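Local coordinates for exopolysaccharide biosynthesis protein (Pantoea stewartii subsp. stewartii DC283, PDB 6TGF) that modifies the glycan of the bacterial biofilm, probably as an exopolysaccharide hydrolase, and has a tailspike-like parallel beta-helix fold, at residues 168-173 with 186-191; 202-207 with 226-231; 549-554 with 623-628; 556-561 with 594-599. All blocks are in the same frame, centred on the assembly; numbering follows the deposited sequence.

Contact 1: 168-173 with 186-191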
loop_
_atom_site.group_PDB
_atom_site.type_symbol
_atom_site.label_atom_id
_atom_site.label_comp_id
_atom_site.label_asym_id
_atom_site.label_seq_id
_atom_site.Cartn_x
_atom_site.Cartn_y
_atom_site.Cartn_z
ATOM N N GLY B 168 23.224 -45.410 11.106
ATOM C CA GLY B 168 22.686 -45.562 12.470
ATOM C C GLY B 168 21.810 -44.391 12.881
ATOM O O GLY B 168 21.707 -43.424 12.100
ATOM N N GLU B 169 21.203 -44.480 14.069
ATOM C CA GLU B 169 20.340 -43.424 14.663
ATOM C C GLU B 169 20.885 -43.046 16.046
ATOM O O GLU B 169 21.372 -43.946 16.756
ATOM C CB GLU B 169 18.888 -43.897 14.751
ATOM C CG GLU B 169 17.906 -42.774 15.039
ATOM C CD GLU B 169 16.456 -43.081 14.708
ATOM O OE1 GLU B 169 15.774 -42.186 14.165
ATOM O OE2 GLU B 169 16.009 -44.210 14.996
ATOM N N ILE B 170 20.800 -41.759 16.397
ATOM C CA ILE B 170 21.305 -41.181 17.679
ATOM C C ILE B 170 20.193 -40.324 18.285
ATOM O O ILE B 170 19.593 -39.509 17.590
ATOM C CB ILE B 170 22.612 -40.397 17.433
ATOM C CG1 ILE B 170 23.706 -41.318 16.880
ATOM C CG2 ILE B 170 23.062 -39.665 18.693
ATOM C CD1 ILE B 170 25.069 -40.675 16.734
ATOM N N PRO B 171 19.864 -40.497 19.587
ATOM C CA PRO B 171 18.695 -39.841 20.179
ATOM C C PRO B 171 18.824 -38.332 20.457
ATOM O O PRO B 171 17.814 -37.659 20.356
ATOM C CB PRO B 171 18.488 -40.610 21.495
ATOM C CG PRO B 171 19.862 -41.129 21.859
ATOM C CD PRO B 171 20.567 -41.371 20.540
ATOM N N SER B 172 20.023 -37.838 20.798
ATOM C CA SER B 172 20.272 -36.430 21.217
ATOM C C SER B 172 21.647 -35.949 20.737
ATOM O O SER B 172 22.471 -36.808 20.368
ATOM C CB SER B 172 20.144 -36.296 22.712
ATOM O OG SER B 172 21.134 -37.069 23.377
ATOM N N VAL B 173 21.888 -34.631 20.751
ATOM C CA VAL B 173 23.204 -34.029 20.368
ATOM C C VAL B 173 24.223 -34.372 21.461
ATOM O O VAL B 173 25.409 -34.549 21.120
ATOM C CB VAL B 173 23.149 -32.507 20.114
ATOM C CG1 VAL B 173 22.050 -32.121 19.143
ATOM C CG2 VAL B 173 23.026 -31.698 21.391
ATOM N N ALA B 186 30.971 -40.556 7.039
ATOM C CA ALA B 186 30.016 -41.510 7.654
ATOM C C ALA B 186 28.708 -40.777 7.973
ATOM O O ALA B 186 28.774 -39.710 8.614
ATOM C CB ALA B 186 30.618 -42.124 8.894
ATOM N N LYS B 187 27.573 -41.325 7.529
ATOM C CA LYS B 187 26.231 -40.704 7.689
ATOM C C LYS B 187 25.559 -41.260 8.946
ATOM O O LYS B 187 25.679 -42.478 9.202
ATOM C CB LYS B 187 25.367 -40.942 6.447
ATOM C CG LYS B 187 25.847 -40.217 5.197
ATOM C CD LYS B 187 24.898 -40.313 4.024
ATOM C CE LYS B 187 25.619 -40.314 2.692
ATOM N NZ LYS B 187 24.757 -39.817 1.596
ATOM N N ILE B 188 24.889 -40.385 9.697
ATOM C CA ILE B 188 24.120 -40.733 10.927
ATOM C C ILE B 188 22.802 -39.954 10.900
ATOM O O ILE B 188 22.730 -38.936 10.187
ATOM C CB ILE B 188 24.964 -40.459 12.193
ATOM C CG1 ILE B 188 24.594 -41.395 13.344
ATOM C CG2 ILE B 188 24.890 -39.002 12.620
ATOM C CD1 ILE B 188 25.000 -42.831 13.121
ATOM N N LYS B 189 21.800 -40.437 11.636
ATOM C CA LYS B 189 20.436 -39.852 11.686
ATOM C C LYS B 189 20.127 -39.453 13.133
ATOM O O LYS B 189 19.957 -40.357 13.965
ATOM C CB LYS B 189 19.443 -40.876 11.126
ATOM C CG LYS B 189 18.189 -40.290 10.500
ATOM C CD LYS B 189 17.070 -40.083 11.487
ATOM C CE LYS B 189 15.993 -39.160 10.960
ATOM N NZ LYS B 189 15.427 -39.658 9.683
ATOM N N LEU B 190 20.090 -38.149 13.423
ATOM C CA LEU B 190 19.740 -37.605 14.763
ATOM C C LEU B 190 18.213 -37.514 14.871
ATOM O O LEU B 190 17.616 -36.741 14.098
ATOM C CB LEU B 190 20.400 -36.234 14.955
ATOM C CG LEU B 190 20.155 -35.565 16.309
ATOM C CD1 LEU B 190 20.759 -36.378 17.443
ATOM C CD2 LEU B 190 20.708 -34.149 16.325
ATOM N N LYS B 191 17.614 -38.284 15.787
ATOM C CA LYS B 191 16.144 -38.342 16.016
ATOM C C LYS B 191 15.640 -36.945 16.398
ATOM O O LYS B 191 14.605 -36.518 15.846
ATOM C CB LYS B 191 15.806 -39.363 17.107
ATOM C CG LYS B 191 14.317 -39.562 17.368
ATOM C CD LYS B 191 14.009 -40.183 18.716
ATOM C CE LYS B 191 12.734 -39.655 19.340
ATOM N NZ LYS B 191 12.915 -38.285 19.874
HETATM O O HOH W 1 15.614 -38.915 21.548
#

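Contact 2: 202-207 with 226-231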
loop_
_atom_site.group_PDB
_atom_site.type_symbol
_atom_site.label_atom_id
_atom_site.label_comp_id
_atom_site.label_asym_id
_atom_site.label_seq_id
_atom_site.Cartn_x
_atom_site.Cartn_y
_atom_site.Cartn_z
ATOM N N GLY B 202 17.726 -34.548 12.255
ATOM C CA GLY B 202 18.118 -34.522 10.834
ATOM C C GLY B 202 19.225 -35.511 10.517
ATOM O O GLY B 202 19.548 -36.347 11.384
ATOM N N GLU B 203 19.775 -35.411 9.305
ATOM C CA GLU B 203 20.863 -36.276 8.780
ATOM C C GLU B 203 22.195 -35.537 8.936
ATOM O O GLU B 203 22.253 -34.345 8.576
ATOM C CB GLU B 203 20.586 -36.627 7.319
ATOM C CG GLU B 203 21.622 -37.550 6.704
ATOM C CD GLU B 203 21.180 -38.234 5.420
ATOM O OE1 GLU B 203 19.962 -38.469 5.261
ATOM O OE2 GLU B 203 22.056 -38.532 4.581
ATOM N N PHE B 204 23.216 -36.226 9.448
ATOM C CA PHE B 204 24.553 -35.655 9.754
ATOM C C PHE B 204 25.643 -36.507 9.096
ATOM O O PHE B 204 25.509 -37.745 9.054
ATOM C CB PHE B 204 24.741 -35.544 11.269
ATOM C CG PHE B 204 23.935 -34.440 11.904
ATOM C CD1 PHE B 204 22.584 -34.610 12.165
ATOM C CD2 PHE B 204 24.523 -33.226 12.223
ATOM C CE1 PHE B 204 21.840 -33.591 12.738
ATOM C CE2 PHE B 204 23.777 -32.209 12.797
ATOM C CZ PHE B 204 22.438 -32.393 13.053
ATOM N N VAL B 205 26.690 -35.839 8.604
ATOM C CA VAL B 205 27.863 -36.455 7.915
ATOM C C VAL B 205 29.105 -36.167 8.768
ATOM O O VAL B 205 29.352 -34.986 9.075
ATOM C CB VAL B 205 27.989 -35.953 6.460
ATOM C CG1 VAL B 205 28.076 -34.439 6.353
ATOM C CG2 VAL B 205 29.155 -36.594 5.733
ATOM N N GLY B 206 29.825 -37.218 9.171
ATOM C CA GLY B 206 30.931 -37.148 10.147
ATOM C C GLY B 206 32.235 -36.700 9.509
ATOM O O GLY B 206 32.402 -36.901 8.289
ATOM N N SER B 207 33.130 -36.118 10.313
ATOM C CA SER B 207 34.479 -35.657 9.893
ATOM C C SER B 207 35.433 -35.642 11.093
ATOM O O SER B 207 34.957 -35.429 12.227
ATOM C CB SER B 207 34.405 -34.300 9.243
ATOM O OG SER B 207 35.677 -33.907 8.747
ATOM N N TRP B 226 30.182 -33.519 13.615
ATOM C CA TRP B 226 29.096 -33.891 12.674
ATOM C C TRP B 226 28.526 -32.612 12.055
ATOM O O TRP B 226 28.190 -31.690 12.821
ATOM C CB TRP B 226 28.010 -34.698 13.393
ATOM C CG TRP B 226 28.500 -35.981 13.989
ATOM C CD1 TRP B 226 29.005 -36.157 15.243
ATOM C CD2 TRP B 226 28.524 -37.275 13.361
ATOM N NE1 TRP B 226 29.343 -37.468 15.437
ATOM C CE2 TRP B 226 29.060 -38.179 14.302
ATOM C CE3 TRP B 226 28.149 -37.758 12.101
ATOM C CZ2 TRP B 226 29.228 -39.535 14.021
ATOM C CZ3 TRP B 226 28.315 -39.098 11.825
ATOM C CH2 TRP B 226 28.848 -39.972 12.773
ATOM N N ARG B 227 28.439 -32.562 10.724
ATOM C CA ARG B 227 27.884 -31.414 9.959
ATOM C C ARG B 227 26.477 -31.786 9.482
ATOM O O ARG B 227 26.333 -32.838 8.829
ATOM C CB ARG B 227 28.820 -31.045 8.803
ATOM C CG ARG B 227 28.277 -29.985 7.852
ATOM C CD ARG B 227 29.359 -29.243 7.077
ATOM N NE ARG B 227 30.660 -29.910 7.135
ATOM C CZ ARG B 227 31.781 -29.399 7.656
ATOM N NH1 ARG B 227 31.807 -28.175 8.161
ATOM N NH2 ARG B 227 32.891 -30.120 7.653
ATOM N N ARG B 228 25.483 -30.961 9.823
ATOM C CA ARG B 228 24.066 -31.132 9.408
ATOM C C ARG B 228 23.986 -31.050 7.880
ATOM O O ARG B 228 24.624 -30.144 7.304
ATOM C CB ARG B 228 23.184 -30.060 10.054
ATOM C CG ARG B 228 21.694 -30.257 9.813
ATOM C CD ARG B 228 20.847 -29.183 10.468
ATOM N NE ARG B 228 19.781 -29.791 11.253
ATOM C CZ ARG B 228 19.777 -29.924 12.577
ATOM N NH1 ARG B 228 20.777 -29.469 13.314
ATOM N NH2 ARG B 228 18.752 -30.507 13.170
ATOM N N VAL B 229 23.245 -31.970 7.254
ATOM C CA VAL B 229 22.924 -31.934 5.797
ATOM C C VAL B 229 21.759 -30.958 5.611
ATOM O O VAL B 229 20.625 -31.308 5.998
ATOM C CB VAL B 229 22.600 -33.332 5.236
ATOM C CG1 VAL B 229 22.272 -33.281 3.750
ATOM C CG2 VAL B 229 23.727 -34.321 5.494
ATOM N N VAL B 230 22.044 -29.772 5.064
ATOM C CA VAL B 230 21.068 -28.658 4.873
ATOM C C VAL B 230 20.946 -28.382 3.370
ATOM O O VAL B 230 21.891 -27.806 2.795
ATOM C CB VAL B 230 21.494 -27.397 5.650
ATOM C CG1 VAL B 230 20.411 -26.331 5.633
ATOM C CG2 VAL B 230 21.894 -27.716 7.082
ATOM N N ASP B 231 19.832 -28.798 2.760
ATOM C CA ASP B 231 19.518 -28.544 1.328
ATOM C C ASP B 231 19.240 -27.049 1.145
ATOM O O ASP B 231 19.798 -26.458 0.200
ATOM C CB ASP B 231 18.341 -29.403 0.854
ATOM C CG ASP B 231 18.660 -30.887 0.769
ATOM O OD1 ASP B 231 19.831 -31.224 0.495
ATOM O OD2 ASP B 231 17.733 -31.698 0.979
#

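Contact 3: 549-554 with 623-628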
loop_
_atom_site.group_PDB
_atom_site.type_symbol
_atom_site.label_atom_id
_atom_site.label_comp_id
_atom_site.label_asym_id
_atom_site.label_seq_id
_atom_site.Cartn_x
_atom_site.Cartn_y
_atom_site.Cartn_z
ATOM N N ASN B 549 -31.194 27.417 1.519
ATOM C CA ASN B 549 -31.491 27.661 2.953
ATOM C C ASN B 549 -30.156 27.774 3.696
ATOM O O ASN B 549 -29.388 26.794 3.676
ATOM C CB ASN B 549 -32.364 26.564 3.567
ATOM C CG ASN B 549 -32.564 26.750 5.056
ATOM O OD1 ASN B 549 -33.195 27.714 5.486
ATOM N ND2 ASN B 549 -32.024 25.841 5.851
ATOM N N LEU B 550 -29.889 28.932 4.305
ATOM C CA LEU B 550 -28.679 29.189 5.129
ATOM C C LEU B 550 -28.974 28.797 6.581
ATOM O O LEU B 550 -29.900 29.391 7.170
ATOM C CB LEU B 550 -28.300 30.671 5.034
ATOM C CG LEU B 550 -27.989 31.199 3.634
ATOM C CD1 LEU B 550 -27.832 32.711 3.660
ATOM C CD2 LEU B 550 -26.741 30.544 3.061
ATOM N N TYR B 551 -28.221 27.837 7.129
ATOM C CA TYR B 551 -28.259 27.457 8.565
ATOM C C TYR B 551 -27.158 28.213 9.315
ATOM O O TYR B 551 -25.967 27.897 9.119
ATOM C CB TYR B 551 -28.097 25.947 8.759
ATOM C CG TYR B 551 -28.267 25.505 10.189
ATOM C CD1 TYR B 551 -27.197 25.495 11.068
ATOM C CD2 TYR B 551 -29.506 25.128 10.679
ATOM C CE1 TYR B 551 -27.348 25.107 12.389
ATOM C CE2 TYR B 551 -29.674 24.733 11.996
ATOM C CZ TYR B 551 -28.591 24.725 12.856
ATOM O OH TYR B 551 -28.753 24.335 14.154
ATOM N N SER B 552 -27.559 29.175 10.152
ATOM C CA SER B 552 -26.669 30.004 11.008
ATOM C C SER B 552 -26.704 29.460 12.435
ATOM O O SER B 552 -27.692 29.649 13.140
ATOM C CB SER B 552 -27.077 31.455 10.954
ATOM O OG SER B 552 -27.560 31.799 9.663
ATOM N N PRO B 553 -25.651 28.745 12.901
ATOM C CA PRO B 553 -25.676 28.119 14.225
ATOM C C PRO B 553 -25.633 29.086 15.420
ATOM O O PRO B 553 -26.059 28.680 16.484
ATOM C CB PRO B 553 -24.419 27.233 14.233
ATOM C CG PRO B 553 -23.492 27.885 13.230
ATOM C CD PRO B 553 -24.405 28.463 12.170
ATOM N N THR B 554 -25.129 30.311 15.227
ATOM C CA THR B 554 -24.930 31.329 16.298
ATOM C C THR B 554 -25.642 32.636 15.926
ATOM O O THR B 554 -25.624 32.998 14.733
ATOM C CB THR B 554 -23.439 31.595 16.538
ATOM O OG1 THR B 554 -22.746 30.347 16.510
ATOM C CG2 THR B 554 -23.171 32.301 17.850
ATOM N N THR B 623 -37.442 30.343 11.273
ATOM C CA THR B 623 -36.771 29.869 12.514
ATOM C C THR B 623 -35.602 30.808 12.827
ATOM O O THR B 623 -35.244 31.618 11.950
ATOM C CB THR B 623 -36.303 28.412 12.394
ATOM O OG1 THR B 623 -35.098 28.378 11.628
ATOM C CG2 THR B 623 -37.333 27.501 11.761
ATOM N N ASP B 624 -35.037 30.698 14.033
ATOM C CA ASP B 624 -33.871 31.503 14.485
ATOM C C ASP B 624 -32.640 31.135 13.647
ATOM O O ASP B 624 -31.831 32.040 13.370
ATOM C CB ASP B 624 -33.604 31.309 15.981
ATOM C CG ASP B 624 -34.580 32.034 16.892
ATOM O OD1 ASP B 624 -35.240 32.981 16.416
ATOM O OD2 ASP B 624 -34.670 31.649 18.074
ATOM N N THR B 625 -32.522 29.864 13.244
ATOM C CA THR B 625 -31.315 29.274 12.604
ATOM C C THR B 625 -31.410 29.323 11.073
ATOM O O THR B 625 -30.362 29.546 10.435
ATOM C CB THR B 625 -31.106 27.828 13.076
ATOM O OG1 THR B 625 -32.276 27.082 12.742
ATOM C CG2 THR B 625 -30.837 27.728 14.561
ATOM N N ASP B 626 -32.605 29.115 10.507
ATOM C CA ASP B 626 -32.810 28.839 9.058
ATOM C C ASP B 626 -33.295 30.101 8.335
ATOM O O ASP B 626 -34.226 30.755 8.843
ATOM C CB ASP B 626 -33.782 27.673 8.871
ATOM C CG ASP B 626 -33.305 26.390 9.527
ATOM O OD1 ASP B 626 -32.443 25.714 8.931
ATOM O OD2 ASP B 626 -33.782 26.086 10.638
ATOM N N THR B 627 -32.682 30.412 7.185
ATOM C CA THR B 627 -33.029 31.551 6.290
ATOM C C THR B 627 -32.981 31.088 4.828
ATOM O O THR B 627 -31.869 30.795 4.347
ATOM C CB THR B 627 -32.073 32.735 6.494
ATOM O OG1 THR B 627 -31.952 32.994 7.893
ATOM C CG2 THR B 627 -32.531 33.988 5.779
ATOM N N GLN B 628 -34.136 31.025 4.153
ATOM C CA GLN B 628 -34.229 30.790 2.685
ATOM C C GLN B 628 -34.059 32.128 1.959
ATOM O O GLN B 628 -34.726 33.099 2.360
ATOM C CB GLN B 628 -35.563 30.150 2.297
ATOM C CG GLN B 628 -35.726 28.720 2.792
ATOM C CD GLN B 628 -36.492 28.650 4.090
ATOM O OE1 GLN B 628 -37.666 29.006 4.158
ATOM N NE2 GLN B 628 -35.830 28.176 5.133
#

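Contact 4: 556-561 with 594-599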
loop_
_atom_site.group_PDB
_atom_site.type_symbol
_atom_site.label_atom_id
_atom_site.label_comp_id
_atom_site.label_asym_id
_atom_site.label_seq_id
_atom_site.Cartn_x
_atom_site.Cartn_y
_atom_site.Cartn_z
ATOM N N GLY B 556 -25.915 36.424 15.299
ATOM C CA GLY B 556 -24.969 37.433 14.782
ATOM C C GLY B 556 -24.123 36.908 13.632
ATOM O O GLY B 556 -23.303 37.691 13.113
ATOM N N ASP B 557 -24.304 35.638 13.247
ATOM C CA ASP B 557 -23.592 34.996 12.107
ATOM C C ASP B 557 -23.945 35.746 10.817
ATOM O O ASP B 557 -25.149 35.892 10.540
ATOM C CB ASP B 557 -23.939 33.509 11.990
ATOM C CG ASP B 557 -23.209 32.614 12.977
ATOM O OD1 ASP B 557 -22.236 33.088 13.597
ATOM O OD2 ASP B 557 -23.618 31.446 13.120
ATOM N N SER B 558 -22.932 36.200 10.071
ATOM C CA SER B 558 -23.074 36.983 8.815
ATOM C C SER B 558 -22.793 36.091 7.598
ATOM O O SER B 558 -21.808 35.331 7.636
ATOM C CB SER B 558 -22.174 38.194 8.821
ATOM O OG SER B 558 -22.742 39.247 9.586
ATOM N N TRP B 559 -23.646 36.189 6.573
ATOM C CA TRP B 559 -23.466 35.591 5.223
ATOM C C TRP B 559 -23.410 36.717 4.184
ATOM O O TRP B 559 -24.181 37.688 4.329
ATOM C CB TRP B 559 -24.602 34.615 4.888
ATOM C CG TRP B 559 -24.721 33.438 5.804
ATOM C CD1 TRP B 559 -25.419 33.373 6.974
ATOM C CD2 TRP B 559 -24.152 32.131 5.607
ATOM N NE1 TRP B 559 -25.312 32.125 7.525
ATOM C CE2 TRP B 559 -24.540 31.341 6.711
ATOM C CE3 TRP B 559 -23.348 31.555 4.617
ATOM C CZ2 TRP B 559 -24.149 30.010 6.847
ATOM C CZ3 TRP B 559 -22.961 30.240 4.753
ATOM C CH2 TRP B 559 -23.358 29.480 5.853
ATOM N N GLU B 560 -22.540 36.584 3.179
ATOM C CA GLU B 560 -22.539 37.429 1.955
ATOM C C GLU B 560 -22.564 36.511 0.730
ATOM O O GLU B 560 -21.534 35.869 0.456
ATOM C CB GLU B 560 -21.328 38.364 1.921
ATOM C CG GLU B 560 -21.319 39.296 0.722
ATOM C CD GLU B 560 -20.116 40.219 0.644
ATOM O OE1 GLU B 560 -20.264 41.409 0.980
ATOM O OE2 GLU B 560 -19.035 39.747 0.243
ATOM N N ILE B 561 -23.707 36.447 0.040
ATOM C CA ILE B 561 -23.887 35.697 -1.239
ATOM C C ILE B 561 -23.578 36.648 -2.398
ATOM O O ILE B 561 -24.395 37.561 -2.649
ATOM C CB ILE B 561 -25.308 35.109 -1.349
ATOM C CG1 ILE B 561 -25.584 34.081 -0.249
ATOM C CG2 ILE B 561 -25.545 34.524 -2.735
ATOM C CD1 ILE B 561 -27.053 33.807 -0.025
ATOM N N HIS B 594 -26.356 40.452 1.476
ATOM C CA HIS B 594 -25.962 40.326 2.904
ATOM C C HIS B 594 -27.116 39.698 3.691
ATOM O O HIS B 594 -28.268 40.125 3.488
ATOM C CB HIS B 594 -25.551 41.688 3.475
ATOM C CG HIS B 594 -24.505 42.379 2.666
ATOM N ND1 HIS B 594 -24.812 43.372 1.756
ATOM C CD2 HIS B 594 -23.166 42.219 2.616
ATOM C CE1 HIS B 594 -23.703 43.799 1.187
ATOM N NE2 HIS B 594 -22.679 43.107 1.698
ATOM N N VAL B 595 -26.807 38.708 4.534
ATOM C CA VAL B 595 -27.762 38.043 5.469
ATOM C C VAL B 595 -27.047 37.854 6.809
ATOM O O VAL B 595 -25.958 37.253 6.807
ATOM C CB VAL B 595 -28.268 36.699 4.905
ATOM C CG1 VAL B 595 -29.216 35.996 5.868
ATOM C CG2 VAL B 595 -28.925 36.863 3.544
ATOM N N GLN B 596 -27.626 38.368 7.897
ATOM C CA GLN B 596 -27.132 38.160 9.285
ATOM C C GLN B 596 -28.273 37.605 10.141
ATOM O O GLN B 596 -29.379 38.174 10.084
ATOM C CB GLN B 596 -26.605 39.463 9.892
ATOM C CG GLN B 596 -25.837 39.251 11.191
ATOM C CD GLN B 596 -25.608 40.524 11.969
ATOM O OE1 GLN B 596 -26.433 41.434 11.971
ATOM N NE2 GLN B 596 -24.481 40.591 12.657
ATOM N N ARG B 597 -28.008 36.538 10.899
ATOM C CA ARG B 597 -28.924 36.042 11.958
ATOM C C ARG B 597 -28.946 37.084 13.082
ATOM O O ARG B 597 -27.871 37.360 13.648
ATOM C CB ARG B 597 -28.489 34.672 12.489
ATOM C CG ARG B 597 -29.418 34.119 13.562
ATOM C CD ARG B 597 -28.979 32.793 14.151
ATOM N NE ARG B 597 -29.581 32.573 15.462
ATOM C CZ ARG B 597 -29.410 31.487 16.214
ATOM N NH1 ARG B 597 -28.649 30.490 15.793
ATOM N NH2 ARG B 597 -30.006 31.403 17.391
ATOM N N LYS B 598 -30.124 37.642 13.375
ATOM C CA LYS B 598 -30.334 38.662 14.437
ATOM C C LYS B 598 -30.639 37.941 15.755
ATOM O O LYS B 598 -30.529 36.699 15.784
ATOM C CB LYS B 598 -31.459 39.618 14.029
ATOM C CG LYS B 598 -31.298 40.262 12.658
ATOM C CD LYS B 598 -30.005 41.035 12.494
ATOM C CE LYS B 598 -29.929 41.789 11.184
ATOM N NZ LYS B 598 -28.704 42.617 11.099
ATOM N N LYS B 599 -31.000 38.690 16.803
ATOM C CA LYS B 599 -31.421 38.139 18.120
ATOM C C LYS B 599 -32.583 37.165 17.890
ATOM O O LYS B 599 -32.578 36.082 18.507
ATOM C CB LYS B 599 -31.813 39.263 19.085
ATOM C CG LYS B 599 -30.722 40.293 19.355
ATOM C CD LYS B 599 -30.904 41.073 20.645
ATOM C CE LYS B 599 -32.194 41.863 20.721
ATOM N NZ LYS B 599 -32.266 42.926 19.690
#

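Contact 1: 168-173 with 186-191
Glu-169 pairs with Lys-189, and Ile-170 with Leu-190, where strand 168-170 runs parallel to strand 187-190. Ile-170 uses both of its backbone polar atoms: its N donates to Lys-189 O at 2.9 Å, and its O accepts from Lys-191 N, a nearly straight bond with 164° at the hydrogen. The third link, Lys-189 N to Gly-168 O at 3.0 Å, is more bent, at 139°. Lys-189 O has a further neighbour, Glu-169 CA at 3.2 Å, in a CA-H...O contact. Beyond the strand, a water donates to Pro-171 O (2.8 Å) and accepts from Lys-191 NZ. Glu-169 and Lys-189 lie side by side without a salt bridge, since OE1 of the first stays 5.2 Å from NZ of the second. On the opposite face, CG1 of Ile-188, anti to its backbone N (chi1 -151°), meets Ile-170 CD1 at 3.5 Å, the two side chains crossing at about a right angle. Leu-190 CD2 rests on Val-173 CG1 at 3.7 Å. Ser-172, hydrogen-bonded through OG to Asp-175, is the N-cap of helix 173-176. Two adjacent parallel strands joined through this short helix form a beta-alpha-beta unit.

Contact 2: 202-207 with 226-231
Phe-204 faces Arg-228 and Gly-206 faces Trp-226, each as a non-hydrogen-bonded pair of antiparallel strands. The backbone bonds fall between and beyond these pairs. Val-205 and Arg-227 exchange two, Val-205 N to Arg-227 O at 3.0 Å and Arg-227 N to Val-205 O at 3.1 Å, while Val-229 N reaches Glu-203 O at 2.9 Å. All three are close to straight, the least so at 170°.

The flat groups give a second set of contacts. Phe-204 CZ sits 3.4 Å above one face of the Arg-228 guanidinium, displaced toward its rim. Ring and guanidinium planes are 70° apart, so a ring corner, not a ring face, meets the group. Arg-228 CA in turn lies over a face of the phenyl ring, 3.5 Å from Phe-204 CD2. NH2 of Arg-228 is bound to Gly-200 O and forms a salt bridge with Asp-240. Trp-226 turns one face to Gly-206, whose CA stands 3.3 Å above the indole plane.

Among purely apolar contacts, Phe-204 CD2 touches Trp-226 CB at 4.0 Å. An aromatic ring laid over a cross-strand glycine in a non-hydrogen-bonded pair is a known pairing of antiparallel sheets; here the ring is the indole of Trp-226, inside a mixed five-stranded sheet.

Contact 3: 549-554 with 623-628
Asn-549 reaches across to Gln-628 and Asp-626, and the close part of the contact is built round its amide. CG lies anti to the backbone N (chi1 175°), and chi2 of 66° turns OD1 to Gln-628 and ND2 to Asp-626. OD1 accepts from Gln-628 NE2 at 2.7 Å, the donor standing above the carbonyl plane. ND2 donates to Asp-626 OD1 at 3.1 Å; the bond is nearly straight (169°), lies in the amide plane and meets the carboxylate on its anti side. ND2 has a second acceptor in Asp-661 OD2. Beneath these side chains, Leu-550 and Thr-627 exchange two backbone bonds, the closer being Leu-550 N to Thr-627 O at 2.7 Å.

Beyond Tyr-551 the chains diverge from the sheet, and Ser-552 N to Thr-625 O, at 2.8 Å, is the last backbone bond between them. The looser side is the partly exposed turn from Thr-623 to Thr-625, where Thr-623 OG1 accepts from Asp-626 N, an ST motif. Thr-625 CB lies 3.6 Å from Tyr-551 CE2, the two side chains running side by side. The tyrosine ring also stands edge-to-face with Trp-506 of the second subunit.

Asp-626 OD2 accepts from Thr-623 OG1 on its anti lone pair (2.8 Å) and from Thr-625 OG1 above the carboxylate plane. With ND2 on OD1, three donors fix the carboxylate, and the asparagine N-H groups, set between two aspartates, would be expected to ease the repulsion between them.

Contact 4: 556-561 with 594-599
Val-595, His-594 and Trp-559 bury the largest areas here. Val-595 and Trp-559 form the middle pair of the antiparallel ladder, and His-594 lies in the next pair, opposite Glu-560. The middle pair is hydrogen-bonded: Trp-559 N donates to Val-595 O at 2.6 Å, nearly along the C=O axis, and Val-595 N returns a bond to Trp-559 O at 2.8 Å. Their side chains share one face, CB to CB 4.2 Å apart. CG of Trp-559 stands anti to the carbonyl carbon (chi1 -61°), and Val-595 O lies in the indole plane, at its edge. Trp-559 NE1 donates outside the two segments, to Ser-552 OG.

His-594 emerges on the other face, side by side with Glu-560. Its NE2 makes a weak bond to Glu-560 OE1, 3.0 Å long with only 123° at the hydrogen, while OE2 of the glutamate forms a salt bridge with Arg-590 of the third subunit.

Farther along that face, Gln-596 NE2 donates to Gly-556 O at 3.2 Å from above the carbonyl plane; NE2 also binds Gln-568 O of the third subunit. Within its sheet, strand 558-564 lies between 637-646 and 589-597, and 602-610 lies beyond 589-597. Trp-559 reaches Leu-550 of strand 543-551, which belongs to a second antiparallel sheet.

In the fold
The four contacts form two close pairs at opposite sides of the chain's centre. Contacts 1 and 2, centres 10 Å apart, share one mixed sheet: strand 187-190 lies between 168-170 and 202-207, and Ala-186 O probably accepts from Gly-206 N (2.8 Å). Contacts 3 and 4, centres 9 Å apart, lie in different antiparallel sheets that meet through side chains. Arg-597 NH1 probably bonds to Ser-552 O (2.9 Å), so contact 4, nested inside the loop closed by contact 3, is tied back to it. Centres of contacts 1 and 4 are 91 Å apart; the parallel beta-helix strands occupy the chain between the two pairs, which flank the fold that characterises the enzyme.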